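Local coordinates for protein type II secretion ATPase XpsE (Xanthomonas campestris, PDB 2D28) that belongs to the GspE family of type II secretion ATPases and is represented here by its N-terminal domain, which includes an MshEN domain, at residues D24-Q30 / L42-L48; L72-P77 / L143-Y148; L108-D112 / R137-L143. The protein carries 1 engineered substitution. One frame throughout, in Å; residues are numbered along the deposited sequence.

Contact 3 is the buried one, centred about 7 Å from the centre of the chain, whereas contact 1, partly buried, and contact 2, a surface contact, are centred about 18 and 17 Å from it, on opposite sides. Contacts 2 and 3 share helix 137-147 and the side chain of Leu143, and they touch where Leu72 CD1 comes within 3.3 Å of Trp109 CH2. Contact 1 stands apart in the helical N-terminal part, its nearest atoms about 7 Å from contact 3. Chemistry follows place: contact 1 is leucine packing with one water bridge, contact 2 sets a tryptophan against prolines and a carbonyl, and contact 3 joins an apolar strand-helix interface to a paired salt bridge.

Contact 1: D24-Q30 / L42-L48; sequences DLVRARQ and LLGRLGL. Engineered in segment 24-30: Val26 (natural residue Leu).
Two helix ends meet here, each with the loop that follows it. Helix 22-27 stops at Ala28, where psi opens to 128°; helix 39-45 closes in a Schellman motif at Gly47 (phi 72°), with Leu48 N bonded to Leu43 O (2.9 Å) and Gly47 N to Gly44 O (3.2 Å). The CA register sets Asp24 against Leu48 (6.7 Å) and Ala28 against Leu43 (6.4 Å). The main bump is the methyl of Ala28, which points toward a hollow lined by leucines: its CB lies 3.3 Å from Leu43 CD2, 4.1 Å from Leu46 CD1 and 4.2 Å from Leu42 CD2. In return Leu42 (t, p) extends CD2 against the unwound backbone, 3.5 Å from Arg29 N and 3.4 Å from Gln30 N. Leu48, carried back by the glycine turn, pushes CD1 against Asp24, 3.7 Å from its CB and 3.6 Å from its O, while Leu48 CD2 meets Arg27 NH1 at 3.8 Å. That guanidinium also pairs with Asp24 through NH1-OD1 at 3.4 Å. A water bridges the segments, donating to Asp24 OD2 (2.7 Å) and Leu48 O (2.6 Å). This packing, burying 382 Å², joins the C-terminal ends of two short helices in the helical N-terminal part. Leu25, its CD1 4.3 Å from Leu43 CD1, continues the apolar layer to Val11 and Leu15 of helix 6-16, while Leu42 rests on Met37 and Leu43 on Val49 in loops.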
loop_
_atom_site.group_PDB
_atom_site.type_symbol
_atom_site.label_atom_id
_atom_site.label_comp_id
_atom_site.label_asym_id
_atom_site.label_seq_id
_atom_site.Cartn_x
_atom_site.Cartn_y
_atom_site.Cartn_z
ATOM N N ASP A 24 19.444 -12.284 1.045
ATOM C CA ASP A 24 18.443 -11.784 1.964
ATOM C C ASP A 24 17.059 -12.434 1.794
ATOM O O ASP A 24 16.300 -12.667 2.781
ATOM C CB ASP A 24 18.283 -10.278 1.797
ATOM C CG ASP A 24 19.485 -9.486 2.283
ATOM O OD1 ASP A 24 20.390 -10.060 2.940
ATOM O OD2 ASP A 24 19.606 -8.273 2.014
ATOM N N LEU A 25 16.690 -12.684 0.549
ATOM C CA LEU A 25 15.376 -13.222 0.272
ATOM C C LEU A 25 15.328 -14.625 0.800
ATOM O O LEU A 25 14.339 -14.994 1.365
ATOM C CB LEU A 25 15.072 -13.229 -1.220
ATOM C CG LEU A 25 13.808 -13.981 -1.614
ATOM C CD1 LEU A 25 12.552 -13.468 -0.837
ATOM C CD2 LEU A 25 13.627 -13.864 -3.153
ATOM N N VAL A 26 16.392 -15.406 0.593
ATOM C CA VAL A 26 16.410 -16.800 1.089
ATOM C C VAL A 26 16.325 -16.849 2.620
ATOM O O VAL A 26 15.610 -17.663 3.173
ATOM C CB VAL A 26 17.596 -17.676 0.513
ATOM C CG1 VAL A 26 18.924 -16.952 0.524
ATOM C CG2 VAL A 26 17.713 -19.039 1.274
ATOM N N ARG A 27 16.978 -15.922 3.312
ATOM C CA ARG A 27 16.843 -15.874 4.770
ATOM C C ARG A 27 15.405 -15.544 5.204
ATOM O O ARG A 27 14.865 -16.170 6.118
ATOM C CB ARG A 27 17.775 -14.849 5.390
ATOM C CG ARG A 27 19.290 -15.072 5.224
ATOM C CD ARG A 27 20.106 -13.965 5.974
ATOM N NE ARG A 27 19.187 -13.267 6.886
ATOM C CZ ARG A 27 18.855 -11.973 6.850
ATOM N NH1 ARG A 27 19.412 -11.139 5.971
ATOM N NH2 ARG A 27 17.965 -11.511 7.732
ATOM N N ALA A 28 14.806 -14.534 4.589
ATOM C CA ALA A 28 13.401 -14.211 4.826
ATOM C C ALA A 28 12.511 -15.423 4.439
ATOM O O ALA A 28 12.676 -16.024 3.379
ATOM C CB ALA A 28 13.001 -12.955 4.047
ATOM N N ARG A 29 11.659 -15.829 5.373
ATOM C CA ARG A 29 10.613 -16.881 5.217
ATOM C C ARG A 29 9.966 -17.039 6.614
ATOM O O ARG A 29 10.518 -17.695 7.486
ATOM C CB ARG A 29 11.071 -18.275 4.691
ATOM C CG ARG A 29 12.387 -18.410 3.954
ATOM C CD ARG A 29 13.601 -18.585 4.830
ATOM N NE ARG A 29 13.284 -19.457 5.956
ATOM C CZ ARG A 29 12.888 -19.052 7.164
ATOM N NH1 ARG A 29 12.805 -17.765 7.498
ATOM N NH2 ARG A 29 12.571 -19.969 8.064
ATOM N N GLN A 30 8.830 -16.378 6.837
ATOM C CA GLN A 30 8.312 -16.185 8.183
ATOM C C GLN A 30 9.382 -16.480 9.267
ATOM O O GLN A 30 10.561 -16.686 8.970
ATOM C CB GLN A 30 7.059 -17.048 8.393
ATOM C CG GLN A 30 7.217 -18.487 7.892
ATOM C CD GLN A 30 6.938 -19.543 8.977
ATOM O OE1 GLN A 30 6.238 -19.284 9.991
ATOM N NE2 GLN A 30 7.492 -20.730 8.764
ATOM N N LEU A 42 7.604 -9.048 5.733
ATOM C CA LEU A 42 8.718 -9.553 6.518
ATOM C C LEU A 42 10.026 -8.926 6.029
ATOM O O LEU A 42 10.837 -8.480 6.848
ATOM C CB LEU A 42 8.804 -11.050 6.434
ATOM C CG LEU A 42 9.905 -11.729 7.237
ATOM C CD1 LEU A 42 9.679 -11.462 8.727
ATOM C CD2 LEU A 42 9.918 -13.199 6.929
ATOM N N LEU A 43 10.194 -8.857 4.699
ATOM C CA LEU A 43 11.321 -8.159 4.081
ATOM C C LEU A 43 11.439 -6.721 4.503
ATOM O O LEU A 43 12.541 -6.222 4.747
ATOM C CB LEU A 43 11.258 -8.258 2.517
ATOM C CG LEU A 43 11.375 -9.668 1.940
ATOM C CD1 LEU A 43 10.995 -9.717 0.466
ATOM C CD2 LEU A 43 12.832 -10.209 2.139
ATOM N N GLY A 44 10.323 -6.017 4.582
ATOM C CA GLY A 44 10.337 -4.666 5.067
ATOM C C GLY A 44 10.758 -4.623 6.539
ATOM O O GLY A 44 11.536 -3.739 6.947
ATOM N N ARG A 45 10.267 -5.585 7.327
ATOM C CA ARG A 45 10.492 -5.576 8.781
ATOM C C ARG A 45 11.919 -6.000 9.112
ATOM O O ARG A 45 12.446 -5.556 10.114
ATOM C CB ARG A 45 9.522 -6.513 9.507
ATOM C CG ARG A 45 9.543 -6.428 11.074
ATOM C CD ARG A 45 9.310 -7.813 11.794
ATOM N NE ARG A 45 9.131 -7.753 13.266
ATOM C CZ ARG A 45 8.083 -7.232 13.908
ATOM N NH1 ARG A 45 7.056 -6.688 13.245
ATOM N NH2 ARG A 45 8.058 -7.244 15.245
ATOM N N LEU A 46 12.521 -6.876 8.302
ATOM C CA LEU A 46 13.920 -7.238 8.451
ATOM C C LEU A 46 14.908 -6.169 7.899
ATOM O O LEU A 46 16.124 -6.352 7.959
ATOM C CB LEU A 46 14.179 -8.583 7.810
ATOM C CG LEU A 46 13.557 -9.789 8.518
ATOM C CD1 LEU A 46 13.573 -11.004 7.639
ATOM C CD2 LEU A 46 14.333 -10.092 9.780
ATOM N N GLY A 47 14.396 -5.057 7.397
ATOM C CA GLY A 47 15.223 -4.017 6.803
ATOM C C GLY A 47 15.845 -4.353 5.429
ATOM O O GLY A 47 16.837 -3.726 4.991
ATOM N N LEU A 48 15.265 -5.301 4.719
ATOM C CA LEU A 48 15.898 -5.782 3.505
ATOM C C LEU A 48 15.380 -5.164 2.218
ATOM O O LEU A 48 15.952 -5.437 1.138
ATOM C CB LEU A 48 15.777 -7.313 3.418
ATOM C CG LEU A 48 16.154 -8.081 4.712
ATOM C CD1 LEU A 48 15.863 -9.577 4.537
ATOM C CD2 LEU A 48 17.578 -7.856 5.164
HETATM O O HOH W 1 17.954 -6.888 0.361
#

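Contact 2: L72-P77 / L143-Y148; sequences LGDTPP and LIERWY
At the apolar centre the indole of Trp147 (chi1 -82°, chi2 9°) lies along an irregular loop, with Thr75 and Trp147 CA atoms 5.3 Å apart. Pro76 sits on one ring face: its CA is 3.6 Å from the centroid of the six-membered ring and only 2° off the normal, a well-centred CH-pi contact, and its CD is 3.8 Å from Trp147 CG. Pro77 CD approaches Trp147 CH2 at 3.3 Å, and Leu72 CD2 lies 4.0 Å from that same CH2 atom and 3.4 Å from Leu143 CD2. Farther out, Pro76 CG touches Tyr148 CE1 at 3.8 Å; Tyr148 is the first residue beyond the helix, its N still bonded to Ile144 O at 2.8 Å.

The polar edge gathers on one carbonyl. Gly73 (phi/psi -71°/-178°) turns its O to accept from both Trp147 NE1 (2.9 Å, 156°) and Arg146 NH2 (3.1 Å, 154°), so two successive helix residues both bond to the same carbonyl oxygen. Asp74 OD1 stands 3.9 Å from Arg146 NE, a long salt bridge well out of the guanidinium plane, hence electrostatic without a directed N-H. Proline over the tryptophan face and the indole N-H bond to the Gly73 carbonyl together fasten residues 72-77 to the end of helix 137-147 within the MshEN domain. Ile144 and Tyr148 pack on Leu88 of helix 88-94, Glu145 forms a salt bridge with Lys92, and Leu72 and Leu143 reach Val99 on strand 96-102 and Trp109 on strand 105-110.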
loop_
_atom_site.group_PDB
_atom_site.type_symbol
_atom_site.label_atom_id
_atom_site.label_comp_id
_atom_site.label_asym_id
_atom_site.label_seq_id
_atom_site.Cartn_x
_atom_site.Cartn_y
_atom_site.Cartn_z
ATOM N N LEU A 72 -0.288 16.134 -0.835
ATOM C CA LEU A 72 -1.376 16.159 0.131
ATOM C C LEU A 72 -1.301 17.398 1.057
ATOM O O LEU A 72 -0.252 17.653 1.658
ATOM C CB LEU A 72 -1.234 14.881 0.939
ATOM C CG LEU A 72 -1.600 13.686 0.045
ATOM C CD1 LEU A 72 -0.499 12.641 -0.157
ATOM C CD2 LEU A 72 -2.804 13.131 0.638
ATOM N N GLY A 73 -2.395 18.150 1.179
ATOM C CA GLY A 73 -2.493 19.287 2.102
ATOM C C GLY A 73 -2.564 18.911 3.583
ATOM O O GLY A 73 -2.514 17.746 3.926
ATOM N N ASP A 74 -2.701 19.919 4.451
ATOM C CA ASP A 74 -2.629 19.768 5.918
ATOM C C ASP A 74 -3.866 19.190 6.616
ATOM O O ASP A 74 -3.764 18.672 7.725
ATOM C CB ASP A 74 -2.399 21.125 6.566
ATOM C CG ASP A 74 -0.974 21.532 6.533
ATOM O OD1 ASP A 74 -0.074 20.686 6.819
ATOM O OD2 ASP A 74 -0.677 22.699 6.229
ATOM N N THR A 75 -5.014 19.332 5.985
ATOM C CA THR A 75 -6.253 18.759 6.486
ATOM C C THR A 75 -6.985 18.091 5.350
ATOM O O THR A 75 -6.724 18.418 4.185
ATOM C CB THR A 75 -7.128 19.876 7.026
ATOM O OG1 THR A 75 -7.457 20.781 5.941
ATOM C CG2 THR A 75 -6.350 20.707 8.081
ATOM N N PRO A 76 -7.900 17.175 5.675
ATOM C CA PRO A 76 -8.632 16.421 4.644
ATOM C C PRO A 76 -9.421 17.320 3.689
ATOM O O PRO A 76 -10.025 18.277 4.153
ATOM C CB PRO A 76 -9.604 15.531 5.441
ATOM C CG PRO A 76 -9.021 15.424 6.791
ATOM C CD PRO A 76 -8.255 16.736 7.036
ATOM N N PRO A 77 -9.429 16.985 2.402
ATOM C CA PRO A 77 -10.023 17.836 1.373
ATOM C C PRO A 77 -11.500 18.164 1.551
ATOM O O PRO A 77 -11.781 19.350 1.432
ATOM C CB PRO A 77 -9.838 17.018 0.087
ATOM C CG PRO A 77 -9.646 15.657 0.537
ATOM C CD PRO A 77 -8.871 15.754 1.812
ATOM N N LEU A 143 0.418 10.956 7.214
ATOM C CA LEU A 143 -0.784 11.663 6.801
ATOM C C LEU A 143 -1.977 11.223 7.652
ATOM O O LEU A 143 -2.825 12.077 8.063
ATOM C CB LEU A 143 -1.150 11.409 5.328
ATOM C CG LEU A 143 -2.382 12.175 4.862
ATOM C CD1 LEU A 143 -1.968 13.577 4.574
ATOM C CD2 LEU A 143 -2.979 11.537 3.663
ATOM N N ILE A 144 -2.104 9.912 7.903
ATOM C CA ILE A 144 -3.242 9.432 8.703
ATOM C C ILE A 144 -3.228 10.201 10.042
ATOM O O ILE A 144 -4.274 10.718 10.418
ATOM C CB ILE A 144 -3.209 7.946 8.966
ATOM C CG1 ILE A 144 -3.467 7.148 7.658
ATOM C CG2 ILE A 144 -4.272 7.557 10.077
ATOM C CD1 ILE A 144 -2.965 5.711 7.696
ATOM N N GLU A 145 -2.084 10.287 10.701
ATOM C CA GLU A 145 -1.982 10.922 12.016
ATOM C C GLU A 145 -2.202 12.437 11.975
ATOM O O GLU A 145 -2.848 13.014 12.884
ATOM C CB GLU A 145 -0.617 10.676 12.653
ATOM C CG GLU A 145 -0.502 11.112 14.128
ATOM C CD GLU A 145 -1.674 10.586 14.946
ATOM O OE1 GLU A 145 -1.811 9.347 15.050
ATOM O OE2 GLU A 145 -2.505 11.402 15.434
ATOM N N ARG A 146 -1.617 13.080 10.973
ATOM C CA ARG A 146 -1.754 14.496 10.760
ATOM C C ARG A 146 -3.189 14.869 10.501
ATOM O O ARG A 146 -3.736 15.816 11.083
ATOM C CB ARG A 146 -0.859 14.892 9.585
ATOM C CG ARG A 146 -1.044 16.275 9.096
ATOM C CD ARG A 146 0.167 16.717 8.326
ATOM N NE ARG A 146 -0.101 16.753 6.911
ATOM C CZ ARG A 146 0.447 15.998 5.964
ATOM N NH1 ARG A 146 1.345 15.024 6.232
ATOM N NH2 ARG A 146 0.082 16.252 4.698
ATOM N N TRP A 147 -3.841 14.094 9.658
ATOM C CA TRP A 147 -5.194 14.384 9.326
ATOM C C TRP A 147 -6.148 13.954 10.457
ATOM O O TRP A 147 -7.228 14.568 10.580
ATOM C CB TRP A 147 -5.593 13.719 8.021
ATOM C CG TRP A 147 -5.197 14.455 6.820
ATOM C CD1 TRP A 147 -4.376 15.575 6.738
ATOM C CD2 TRP A 147 -5.622 14.174 5.497
ATOM N NE1 TRP A 147 -4.293 15.990 5.436
ATOM C CE2 TRP A 147 -5.048 15.145 4.652
ATOM C CE3 TRP A 147 -6.455 13.194 4.928
ATOM C CZ2 TRP A 147 -5.264 15.146 3.275
ATOM C CZ3 TRP A 147 -6.685 13.205 3.591
ATOM C CH2 TRP A 147 -6.092 14.174 2.760
ATOM N N TYR A 148 -5.762 12.935 11.249
ATOM C CA TYR A 148 -6.633 12.370 12.322
ATOM C C TYR A 148 -5.873 12.082 13.605
ATOM O O TYR A 148 -4.666 12.251 13.667
ATOM C CB TYR A 148 -7.416 11.161 11.838
ATOM C CG TYR A 148 -8.012 11.316 10.439
ATOM C CD1 TYR A 148 -9.011 12.205 10.211
ATOM C CD2 TYR A 148 -7.583 10.546 9.345
ATOM C CE1 TYR A 148 -9.572 12.358 8.929
ATOM C CE2 TYR A 148 -8.112 10.717 8.068
ATOM C CZ TYR A 148 -9.124 11.618 7.877
ATOM O OH TYR A 148 -9.741 11.870 6.666
#

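Contact 3: L108-D112 / R137-L143; sequences LWIAD and RSEIDDL
Trp109 (chi1 -152°, chi2 12°) projects from strand 105-110 and lays one face of its indole over Ile140: Ile140 CG1 is 3.9 Å from the centroid of the six-membered ring, 19° off the normal, a CH-pi contact, and 3.7 Å from Trp109 CD2. Leu143 CD2 meets the ring edge, 3.7 Å from Trp109 CE3, and Glu139 CB lies 3.9 Å from Trp109 CH2. The indole NE1 is hydrogen-bonded to Val67 O. The axes of strand 108-110 and helix 137-143 come within 9.0 Å, their N-to-C directions 133° apart, with Trp109 CA 7.0 Å from Ile140 CA. The gap closes to 5.1 Å between the CA atoms of Ala111 and Arg137, just past the strand, where Ala111 turns to phi/psi -78°/-37°. Ile140 (m, t) sends CD1 to 3.4 Å from Ala111 N and 4.0 Å from Ala111 CB. Beside this apolar patch Arg137 crosses Ala111, whose CB lies over the guanidinium face 3.8 Å from NH2, and clasps Asp112 end-on: NH1 to OD1 2.7 Å (164°) and NH2 to OD2 3.0 Å (167°), a bidentate salt bridge. His54 of helix 51-62 also bonds to Asp112 OD1. This is helix-on-sheet packing of an alpha/beta domain: helix 137-147 lies against the sheet on the Trp109 side, while Leu108 and Ile110 meet Val122 and Ile119 of helix 116-126, and strand 105-110 runs between strands 96-102 and 130-134.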
loop_
_atom_site.group_PDB
_atom_site.type_symbol
_atom_site.label_atom_id
_atom_site.label_comp_id
_atom_site.label_asym_id
_atom_site.label_seq_id
_atom_site.Cartn_x
_atom_site.Cartn_y
_atom_site.Cartn_z
ATOM N N LEU A 108 -7.684 6.392 -2.974
ATOM C CA LEU A 108 -7.119 5.714 -1.815
ATOM C C LEU A 108 -5.641 5.558 -1.982
ATOM O O LEU A 108 -5.159 4.856 -2.886
ATOM C CB LEU A 108 -7.790 4.350 -1.647
ATOM C CG LEU A 108 -7.440 3.578 -0.381
ATOM C CD1 LEU A 108 -8.219 4.222 0.739
ATOM C CD2 LEU A 108 -7.730 2.060 -0.435
ATOM N N TRP A 109 -4.915 6.154 -1.061
ATOM C CA TRP A 109 -3.493 6.013 -0.963
ATOM C C TRP A 109 -3.184 4.707 -0.216
ATOM O O TRP A 109 -3.643 4.518 0.944
ATOM C CB TRP A 109 -2.981 7.218 -0.189
ATOM C CG TRP A 109 -1.623 7.675 -0.459
ATOM C CD1 TRP A 109 -0.795 7.288 -1.516
ATOM C CD2 TRP A 109 -0.848 8.605 0.312
ATOM N NE1 TRP A 109 0.398 7.938 -1.425
ATOM C CE2 TRP A 109 0.393 8.744 -0.317
ATOM C CE3 TRP A 109 -1.047 9.266 1.527
ATOM C CZ2 TRP A 109 1.409 9.553 0.196
ATOM C CZ3 TRP A 109 -0.041 10.092 2.008
ATOM C CH2 TRP A 109 1.176 10.199 1.357
ATOM N N ILE A 110 -2.367 3.831 -0.808
ATOM C CA ILE A 110 -2.238 2.490 -0.261
ATOM C C ILE A 110 -0.803 2.031 -0.297
ATOM O O ILE A 110 -0.082 2.263 -1.342
ATOM C CB ILE A 110 -3.231 1.528 -1.047
ATOM C CG1 ILE A 110 -3.217 0.124 -0.517
ATOM C CG2 ILE A 110 -2.891 1.555 -2.553
ATOM C CD1 ILE A 110 -4.360 -0.710 -0.922
ATOM N N ALA A 111 -0.341 1.446 0.807
ATOM C CA ALA A 111 1.041 0.915 0.884
ATOM C C ALA A 111 1.251 -0.413 0.194
ATOM O O ALA A 111 2.335 -0.653 -0.437
ATOM C CB ALA A 111 1.583 0.871 2.346
ATOM N N ASP A 112 0.223 -1.261 0.312
ATOM C CA ASP A 112 0.263 -2.641 -0.119
ATOM C C ASP A 112 -0.849 -2.947 -1.120
ATOM O O ASP A 112 -1.771 -3.692 -0.837
ATOM C CB ASP A 112 0.215 -3.585 1.066
ATOM C CG ASP A 112 1.355 -3.373 2.056
ATOM O OD1 ASP A 112 2.525 -3.082 1.653
ATOM O OD2 ASP A 112 1.163 -3.508 3.271
ATOM N N ARG A 137 4.910 3.722 2.807
ATOM C CA ARG A 137 4.240 3.312 4.011
ATOM C C ARG A 137 4.244 4.420 5.074
ATOM O O ARG A 137 3.206 4.734 5.667
ATOM C CB ARG A 137 4.890 2.048 4.558
ATOM C CG ARG A 137 4.057 1.339 5.715
ATOM C CD ARG A 137 4.705 0.025 6.223
ATOM N NE ARG A 137 4.965 -0.789 5.042
ATOM C CZ ARG A 137 4.047 -1.492 4.404
ATOM N NH1 ARG A 137 4.381 -2.028 3.265
ATOM N NH2 ARG A 137 2.824 -1.682 4.924
ATOM N N SER A 138 5.410 4.983 5.356
ATOM C CA SER A 138 5.510 5.911 6.474
ATOM C C SER A 138 4.886 7.215 6.114
ATOM O O SER A 138 4.465 7.998 7.008
ATOM C CB SER A 138 6.999 6.137 6.815
ATOM O OG SER A 138 7.458 4.893 7.343
ATOM N N GLU A 139 4.887 7.554 4.817
ATOM C CA GLU A 139 4.224 8.776 4.376
ATOM C C GLU A 139 2.710 8.706 4.572
ATOM O O GLU A 139 2.070 9.697 4.932
ATOM C CB GLU A 139 4.556 9.092 2.914
ATOM C CG GLU A 139 6.032 9.422 2.752
ATOM C CD GLU A 139 6.439 9.738 1.314
ATOM O OE1 GLU A 139 5.583 10.012 0.488
ATOM O OE2 GLU A 139 7.648 9.715 1.089
ATOM N N ILE A 140 2.135 7.558 4.248
ATOM C CA ILE A 140 0.719 7.276 4.516
ATOM C C ILE A 140 0.454 7.339 6.028
ATOM O O ILE A 140 -0.520 7.977 6.465
ATOM C CB ILE A 140 0.326 5.893 3.947
ATOM C CG1 ILE A 140 0.430 5.918 2.437
ATOM C CG2 ILE A 140 -1.084 5.504 4.396
ATOM C CD1 ILE A 140 0.176 4.623 1.762
ATOM N N ASP A 141 1.292 6.674 6.821
ATOM C CA ASP A 141 1.095 6.705 8.290
ATOM C C ASP A 141 1.096 8.123 8.852
ATOM O O ASP A 141 0.244 8.468 9.643
ATOM C CB ASP A 141 2.182 5.921 8.963
ATOM C CG ASP A 141 2.061 4.466 8.678
ATOM O OD1 ASP A 141 1.000 3.965 8.200
ATOM O OD2 ASP A 141 3.016 3.752 8.882
ATOM N N ASP A 142 2.018 8.936 8.341
ATOM C CA ASP A 142 2.184 10.319 8.762
ATOM C C ASP A 142 0.945 11.121 8.426
ATOM O O ASP A 142 0.402 11.845 9.260
ATOM C CB ASP A 142 3.398 10.934 8.052
ATOM C CG ASP A 142 4.724 10.533 8.665
ATOM O OD1 ASP A 142 4.809 9.826 9.680
ATOM O OD2 ASP A 142 5.766 10.859 8.132
ATOM N N LEU A 143 0.418 10.956 7.214
ATOM C CA LEU A 143 -0.784 11.663 6.801
ATOM C C LEU A 143 -1.977 11.223 7.652
ATOM O O LEU A 143 -2.825 12.077 8.063
ATOM C CB LEU A 143 -1.150 11.409 5.328
ATOM C CG LEU A 143 -2.382 12.175 4.862
ATOM C CD1 LEU A 143 -1.968 13.577 4.574
ATOM C CD2 LEU A 143 -2.979 11.537 3.663
#